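Local coordinates for ribosomal protein S2-related protein (Deinococcus radiodurans, PDB 2JH3) that binds a [4Fe-4S] cluster and, with a fold resembling that of chelatases, is possibly a sirohydrochlorin ferrochelatase, at residues L88-Q93 with R103-R108. Residues are numbered along the deposited sequence; the frame is centred on the assembly and turned at random.
Sequences LGLGHQ and RVLGGR
The chain leaving helix 78-88 runs past the second half of edge strand 101-105, where the CA atoms of L90 and R103, 6.7 Å apart, come nearest each other. G89 (phi 83°) closes helix 78-88 as the C' residue of a Schellman motif. Two successive carbonyls of the departing loop, those of L90 and G91, are spanned by one guanidinium, with one good bond and one weak one. The R103 side chain, bent at chi2 (-77°), reaches along the loop. R103 NH2 bonds to G91 O at 3.1 Å, nearly straight (163°) and with the oxygen in the guanidinium plane, though the donor lies above the carbonyl plane. R103 NE lies only 2.6 Å from L90 O, yet the bond is bent and weak. Beyond this pair, the H92 ring brings its edge to R103 NH2, with H92 ND1 3.7 Å from that nitrogen. On the apolar side, L90 and L105 cross at about a right angle and meet methyl to methyl, CD2 to CD2, in a tight 3.5 Å contact. L105 CG sits in the crowded position between backbone N and carbonyl carbon, and its other methyl, CD1, rests 3.5 Å from G89 O. Strand 108-112 backs both leucines, through Y112 and V110. A type II' turn, L105 to R108, joins the two antiparallel strands into a beta-hairpin, so the contact ties a helix C-terminus to the hairpin edge of the mixed sheet in this CbiX-family, chelatase-like domain.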
# COMPACT_ATOMS: atom_id res chain seq x y z
N LEU A 88 -6.44 -27.34 -8.01
CA LEU A 88 -5.43 -28.28 -7.57
C LEU A 88 -4.79 -29.01 -8.73
O LEU A 88 -3.73 -29.58 -8.54
CB LEU A 88 -6.02 -29.31 -6.62
CG LEU A 88 -6.07 -29.19 -5.11
CD1 LEU A 88 -5.07 -28.28 -4.38
CD2 LEU A 88 -7.48 -29.02 -4.53
N GLY A 89 -5.44 -29.06 -9.89
CA GLY A 89 -4.90 -29.79 -11.04
C GLY A 89 -5.16 -31.28 -11.03
O GLY A 89 -4.34 -32.07 -11.52
N LEU A 90 -6.31 -31.68 -10.48
CA LEU A 90 -6.57 -33.11 -10.25
C LEU A 90 -7.15 -33.85 -11.45
O LEU A 90 -7.13 -35.10 -11.45
CB LEU A 90 -7.50 -33.32 -9.03
CG LEU A 90 -6.88 -32.85 -7.75
CD1 LEU A 90 -7.82 -33.15 -6.62
CD2 LEU A 90 -5.50 -33.52 -7.55
N GLY A 91 -7.66 -33.13 -12.44
CA GLY A 91 -8.23 -33.75 -13.65
C GLY A 91 -9.47 -34.54 -13.30
O GLY A 91 -9.55 -35.72 -13.59
N HIS A 92 -10.42 -33.88 -12.65
CA HIS A 92 -11.65 -34.51 -12.14
C HIS A 92 -12.75 -33.48 -12.05
O HIS A 92 -12.54 -32.35 -11.62
CB HIS A 92 -11.40 -35.14 -10.76
CG HIS A 92 -12.59 -35.90 -10.25
ND1 HIS A 92 -12.82 -37.23 -10.58
CD2 HIS A 92 -13.66 -35.51 -9.50
CE1 HIS A 92 -13.96 -37.62 -10.03
NE2 HIS A 92 -14.48 -36.60 -9.38
N GLN A 93 -13.94 -33.87 -12.46
CA GLN A 93 -15.09 -33.08 -12.14
C GLN A 93 -16.25 -33.96 -11.72
O GLN A 93 -16.25 -35.16 -11.97
CB GLN A 93 -15.46 -32.17 -13.31
CG GLN A 93 -15.85 -32.92 -14.50
CD GLN A 93 -15.79 -32.06 -15.75
OE1 GLN A 93 -15.72 -30.82 -15.66
NE2 GLN A 93 -15.82 -32.72 -16.93
N ARG A 103 -4.73 -39.62 -7.71
CA ARG A 103 -3.97 -39.17 -8.86
C ARG A 103 -2.46 -39.22 -8.54
O ARG A 103 -2.03 -39.09 -7.39
CB ARG A 103 -4.28 -37.72 -9.28
CG ARG A 103 -5.72 -37.44 -9.75
CD ARG A 103 -6.00 -37.93 -11.16
NE ARG A 103 -7.39 -37.72 -11.60
CZ ARG A 103 -8.37 -38.61 -11.48
NH1 ARG A 103 -8.16 -39.80 -10.93
NH2 ARG A 103 -9.57 -38.31 -11.93
N VAL A 104 -1.64 -39.42 -9.57
CA VAL A 104 -0.22 -39.19 -9.41
C VAL A 104 0.01 -37.82 -10.05
O VAL A 104 -0.20 -37.64 -11.26
CB VAL A 104 0.65 -40.26 -10.03
CG1 VAL A 104 2.12 -39.88 -9.81
CG2 VAL A 104 0.35 -41.63 -9.42
N LEU A 105 0.39 -36.85 -9.23
CA LEU A 105 0.78 -35.58 -9.76
C LEU A 105 2.02 -35.02 -9.08
O LEU A 105 2.25 -35.22 -7.90
CB LEU A 105 -0.41 -34.62 -9.86
CG LEU A 105 -0.98 -33.70 -8.81
CD1 LEU A 105 -1.44 -32.41 -9.51
CD2 LEU A 105 -2.17 -34.38 -8.13
N GLY A 106 2.88 -34.40 -9.90
CA GLY A 106 4.31 -34.30 -9.57
C GLY A 106 4.85 -35.70 -9.27
O GLY A 106 4.47 -36.69 -9.93
N GLY A 107 5.71 -35.82 -8.25
CA GLY A 107 6.05 -37.16 -7.75
C GLY A 107 5.06 -37.82 -6.78
O GLY A 107 5.18 -39.02 -6.44
N ARG A 108 4.05 -37.07 -6.38
CA ARG A 108 3.17 -37.45 -5.28
C ARG A 108 1.94 -38.24 -5.70
O ARG A 108 1.36 -38.01 -6.78
CB ARG A 108 2.72 -36.18 -4.56
CG ARG A 108 3.89 -35.29 -4.17
CD ARG A 108 3.43 -34.19 -3.30
NE ARG A 108 4.51 -33.34 -2.77
CZ ARG A 108 5.14 -32.38 -3.46
NH1 ARG A 108 4.84 -32.20 -4.74
NH2 ARG A 108 6.08 -31.63 -2.87